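Local coordinates for protein winged BEAN albumin 1 (Psophocarpus tetragonolobus, PDB 1WBA) that serves as a seed storage albumin with the fold of the leguminous Kunitz-type protease inhibitors, at residues V33-E38 and Q103-G108; I146-D149 and K153-L156. One frame throughout, in Å; residues are numbered along the deposited sequence.

Contact 1 of 2, residues V33-E38 and Q103-G108; sequences VATGNE and QLKLAG
A salt bridge joins the type II' turn T35–E38, in the loop that follows strand 30-33, to strand 103-106 of the small three-stranded sheet. The cation is K105 NZ, which lies 2.8 Å from E38 OE2. The two side chains reach for each other from opposite directions. The ammonium comes in above the carboxylate, 43° out of its plane. Beyond CG the glutamate runs extended, whereas the lysine bends at its second torsion (chi2 -74°), turning its aliphatic run from the strand toward the loop.

The turn itself holds the other carboxylate oxygen, with T35 N above the carboxylate plane. E38 N bonds to T35 O at 3.0 Å, closing the turn, and T35 N returns a 3.1 Å bond to E38 OE1, nearly straight at 162°. Backbone and side chain of E38 are thus both tied to T35.

T35 OG1 stands 3.6 Å from K105 NZ, and one water spans the pair, 2.8 Å from T35 OG1 and 2.9 Å from K105 NZ, where it accepts. The S45 hydroxyl bonds to T35 OG1, E38 OE1 and K105 NZ, while Y110 OH bonds to E38 OE2. K105 also makes a cation-pi contact with F97. The buried ammonium of K105 is therefore met by a carboxylate, a serine hydroxyl and a water, in a polar cluster joining the loop after strand 30-33 to strand 103-106 in the beta-trefoil fold of the Kunitz-type inhibitor family.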
loop_
_atom_site.group_PDB
_atom_site.type_symbol
_atom_site.label_atom_id
_atom_site.label_comp_id
_atom_site.label_asym_id
_atom_site.label_seq_id
_atom_site.Cartn_x
_atom_site.Cartn_y
_atom_site.Cartn_z
ATOM N N VAL A 33 -0.363 11.220 -7.094
ATOM C CA VAL A 33 -0.718 12.164 -8.156
ATOM C C VAL A 33 -2.196 12.511 -8.048
ATOM O O VAL A 33 -2.932 11.924 -7.259
ATOM C CB VAL A 33 -0.485 11.570 -9.593
ATOM C CG1 VAL A 33 0.968 11.208 -9.807
ATOM C CG2 VAL A 33 -1.361 10.336 -9.840
ATOM N N ALA A 34 -2.623 13.503 -8.815
ATOM C CA ALA A 34 -4.023 13.879 -8.828
ATOM C C ALA A 34 -4.656 13.020 -9.913
ATOM O O ALA A 34 -4.044 12.792 -10.961
ATOM C CB ALA A 34 -4.165 15.326 -9.183
ATOM N N THR A 35 -5.813 12.442 -9.623
ATOM C CA THR A 35 -6.539 11.664 -10.615
ATOM C C THR A 35 -7.925 12.308 -10.697
ATOM O O THR A 35 -8.311 13.064 -9.807
ATOM C CB THR A 35 -6.706 10.156 -10.222
ATOM O OG1 THR A 35 -7.424 10.036 -8.986
ATOM C CG2 THR A 35 -5.375 9.470 -10.131
ATOM N N GLY A 36 -8.663 12.030 -11.764
ATOM C CA GLY A 36 -9.999 12.578 -11.880
ATOM C C GLY A 36 -10.057 14.088 -11.802
ATOM O O GLY A 36 -9.378 14.769 -12.561
ATOM N N ASN A 37 -10.818 14.592 -10.835
ATOM C CA ASN A 37 -11.027 16.030 -10.632
ATOM C C ASN A 37 -10.109 16.658 -9.579
ATOM O O ASN A 37 -10.265 17.830 -9.221
ATOM C CB ASN A 37 -12.492 16.269 -10.254
ATOM C CG ASN A 37 -13.450 15.626 -11.236
ATOM O OD1 ASN A 37 -13.493 16.009 -12.404
ATOM N ND2 ASN A 37 -14.184 14.605 -10.788
ATOM N N GLU A 38 -9.150 15.877 -9.089
ATOM C CA GLU A 38 -8.210 16.366 -8.082
ATOM C C GLU A 38 -7.272 17.435 -8.652
ATOM O O GLU A 38 -7.000 17.469 -9.848
ATOM C CB GLU A 38 -7.399 15.199 -7.492
ATOM C CG GLU A 38 -8.229 14.280 -6.608
ATOM C CD GLU A 38 -7.505 13.025 -6.164
ATOM O OE1 GLU A 38 -6.369 12.767 -6.608
ATOM O OE2 GLU A 38 -8.088 12.276 -5.359
ATOM N N GLN A 103 -10.598 2.679 -3.358
ATOM C CA GLN A 103 -9.269 2.948 -3.901
ATOM C C GLN A 103 -8.427 3.584 -2.835
ATOM O O GLN A 103 -8.960 4.109 -1.851
ATOM C CB GLN A 103 -9.358 3.941 -5.053
ATOM C CG GLN A 103 -10.510 3.716 -5.966
ATOM C CD GLN A 103 -10.442 4.590 -7.182
ATOM O OE1 GLN A 103 -10.190 5.790 -7.088
ATOM N NE2 GLN A 103 -10.645 3.988 -8.348
ATOM N N LEU A 104 -7.117 3.595 -3.054
ATOM C CA LEU A 104 -6.203 4.190 -2.080
ATOM C C LEU A 104 -6.034 5.700 -2.255
ATOM O O LEU A 104 -5.746 6.189 -3.347
ATOM C CB LEU A 104 -4.828 3.513 -2.103
ATOM C CG LEU A 104 -4.752 2.002 -1.877
ATOM C CD1 LEU A 104 -3.326 1.632 -1.527
ATOM C CD2 LEU A 104 -5.664 1.586 -0.771
ATOM N N LYS A 105 -6.207 6.426 -1.158
ATOM C CA LYS A 105 -6.077 7.871 -1.154
ATOM C C LYS A 105 -5.295 8.272 0.086
ATOM O O LYS A 105 -5.194 7.499 1.053
ATOM C CB LYS A 105 -7.460 8.532 -1.057
ATOM C CG LYS A 105 -8.449 8.212 -2.183
ATOM C CD LYS A 105 -8.068 8.930 -3.469
ATOM C CE LYS A 105 -9.267 9.016 -4.425
ATOM N NZ LYS A 105 -8.836 9.589 -5.735
ATOM N N LEU A 106 -4.739 9.476 0.068
ATOM C CA LEU A 106 -4.045 9.981 1.246
ATOM C C LEU A 106 -5.162 10.163 2.286
ATOM O O LEU A 106 -6.263 10.616 1.954
ATOM C CB LEU A 106 -3.371 11.324 0.956
ATOM C CG LEU A 106 -2.163 11.286 0.015
ATOM C CD1 LEU A 106 -1.465 12.628 0.074
ATOM C CD2 LEU A 106 -1.201 10.175 0.407
ATOM N N ALA A 107 -4.894 9.752 3.519
ATOM C CA ALA A 107 -5.875 9.836 4.594
ATOM C C ALA A 107 -6.152 11.253 5.059
ATOM O O ALA A 107 -5.289 12.127 4.948
ATOM C CB ALA A 107 -5.409 9.007 5.779
ATOM N N GLY A 108 -7.358 11.453 5.583
ATOM C CA GLY A 108 -7.764 12.731 6.139
ATOM C C GLY A 108 -8.236 13.794 5.191
ATOM O O GLY A 108 -8.381 14.938 5.596
HETATM O O HOH W 1 -10.099 10.496 -8.233
#

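Contact 2 of 2, residues I146-D149 and K153-L156; sequences ISTD and KKRL
One aspartate, D149, uses its two carboxylate oxygens for different partners across the hairpin: OD1 takes the backbone N-H of K153 at 2.9 Å, from above the carboxylate plane, and OD2 takes the side chain of R155. In this second bond R155 NE stands 2.9 Å from D149 OD2 with a nearly straight N-H (164°). The oxygen offers its anti lone pair and lies in the guanidinium plane, at its edge. Carboxylate and guanidinium planes are almost perpendicular (87°), so this salt bridge is not a coplanar bidentate pair; the second link, R155 NH2 to D149 OD2, is weak. A chi1 of 69° sets the D149 carboxylate between its own N and carbonyl carbon, alongside K153, whose CB lies 3.5 Å from D149 OD2.

Strands 142-148 and 154-159 form an antiparallel beta hairpin, and D149 sits where the first leaves the sheet. D149 N still bonds to K153 O at 3.0 Å. Further in, S147 and R155 are a hydrogen-bonded pair: S147 N to R155 O is 2.9 Å, while the return bond from R155 N is weak. On the face carrying I146, T148, K154 and L156, the side chains of I146 and K154 cross, with I146 CG2 3.7 Å from K154 CB. K154 lies alongside T148, its ammonium weakly bonded to T148 OG1. K153 NZ goes to T50.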
loop_
_atom_site.group_PDB
_atom_site.type_symbol
_atom_site.label_atom_id
_atom_site.label_comp_id
_atom_site.label_asym_id
_atom_site.label_seq_id
_atom_site.Cartn_x
_atom_site.Cartn_y
_atom_site.Cartn_z
ATOM N N ILE A 146 -4.402 -3.041 -9.567
ATOM C CA ILE A 146 -4.274 -1.849 -10.384
ATOM C C ILE A 146 -5.469 -1.685 -11.313
ATOM O O ILE A 146 -6.032 -2.667 -11.791
ATOM C CB ILE A 146 -2.999 -1.952 -11.269
ATOM C CG1 ILE A 146 -1.751 -1.917 -10.398
ATOM C CG2 ILE A 146 -2.955 -0.836 -12.313
ATOM C CD1 ILE A 146 -1.564 -0.623 -9.693
ATOM N N SER A 147 -5.859 -0.444 -11.550
ATOM C CA SER A 147 -6.936 -0.140 -12.477
ATOM C C SER A 147 -6.499 1.143 -13.170
ATOM O O SER A 147 -6.214 2.150 -12.507
ATOM C CB SER A 147 -8.249 0.085 -11.742
ATOM O OG SER A 147 -9.283 0.352 -12.670
ATOM N N THR A 148 -6.401 1.097 -14.492
ATOM C CA THR A 148 -5.979 2.267 -15.255
ATOM C C THR A 148 -7.167 3.170 -15.528
ATOM O O THR A 148 -8.200 2.696 -16.016
ATOM C CB THR A 148 -5.329 1.846 -16.580
ATOM O OG1 THR A 148 -4.213 0.986 -16.295
ATOM C CG2 THR A 148 -4.818 3.056 -17.350
ATOM N N ASP A 149 -7.045 4.451 -15.177
ATOM C CA ASP A 149 -8.130 5.394 -15.418
ATOM C C ASP A 149 -8.060 5.985 -16.850
ATOM O O ASP A 149 -7.097 5.715 -17.589
ATOM C CB ASP A 149 -8.208 6.471 -14.299
ATOM C CG ASP A 149 -7.040 7.459 -14.296
ATOM O OD1 ASP A 149 -6.359 7.671 -15.315
ATOM O OD2 ASP A 149 -6.831 8.075 -13.241
ATOM N N LYS A 153 -3.561 6.856 -15.510
ATOM C CA LYS A 153 -2.934 6.680 -14.207
ATOM C C LYS A 153 -3.279 5.284 -13.694
ATOM O O LYS A 153 -4.394 4.780 -13.923
ATOM C CB LYS A 153 -3.387 7.752 -13.208
ATOM C CG LYS A 153 -3.204 9.220 -13.661
ATOM C CD LYS A 153 -1.794 9.559 -14.196
ATOM C CE LYS A 153 -0.700 9.356 -13.143
ATOM N NZ LYS A 153 0.714 9.627 -13.608
ATOM N N LYS A 154 -2.306 4.632 -13.063
ATOM C CA LYS A 154 -2.509 3.289 -12.539
ATOM C C LYS A 154 -2.915 3.320 -11.072
ATOM O O LYS A 154 -2.085 3.151 -10.181
ATOM C CB LYS A 154 -1.253 2.459 -12.756
ATOM C CG LYS A 154 -0.995 2.254 -14.219
ATOM C CD LYS A 154 0.138 1.289 -14.463
ATOM C CE LYS A 154 0.442 1.188 -15.955
ATOM N NZ LYS A 154 -0.834 1.090 -16.752
ATOM N N ARG A 155 -4.207 3.519 -10.840
ATOM C CA ARG A 155 -4.749 3.604 -9.496
ATOM C C ARG A 155 -4.703 2.274 -8.751
ATOM O O ARG A 155 -4.845 1.208 -9.353
ATOM C CB ARG A 155 -6.195 4.088 -9.548
ATOM C CG ARG A 155 -6.408 5.401 -10.292
ATOM C CD ARG A 155 -7.802 5.886 -10.021
ATOM N NE ARG A 155 -8.219 6.974 -10.897
ATOM C CZ ARG A 155 -9.351 7.650 -10.731
ATOM N NH1 ARG A 155 -10.144 7.349 -9.711
ATOM N NH2 ARG A 155 -9.726 8.569 -11.616
ATOM N N LEU A 156 -4.452 2.346 -7.448
ATOM C CA LEU A 156 -4.425 1.159 -6.603
ATOM C C LEU A 156 -5.846 1.019 -6.084
ATOM O O LEU A 156 -6.344 1.889 -5.370
ATOM C CB LEU A 156 -3.436 1.339 -5.450
ATOM C CG LEU A 156 -1.948 1.337 -5.822
ATOM C CD1 LEU A 156 -1.109 1.333 -4.580
ATOM C CD2 LEU A 156 -1.610 0.127 -6.608
#

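Both segments of contact 1 precede those of contact 2 in the chain, and the centres of the two contacts lie about 11 Å apart. They meet through strand 103-106 and strand 154-159: L104 N probably bonds to L156 O at 3.0 Å, and Q103 OE1 probably to R155 NH1 at 3.1 Å. T35 OG1 packs on R155 CZ, and V33 CG2 on K153 CE. The two therefore share a border where the three-stranded sheet of strand 103-106 approaches the large antiparallel sheet that contains strands 142-148 and 154-159. Strand 45-48 pairs with both strand 30-33 and strand 154-159, bringing the loop of contact 1 beside the hairpin of contact 2 within one beta-trefoil domain.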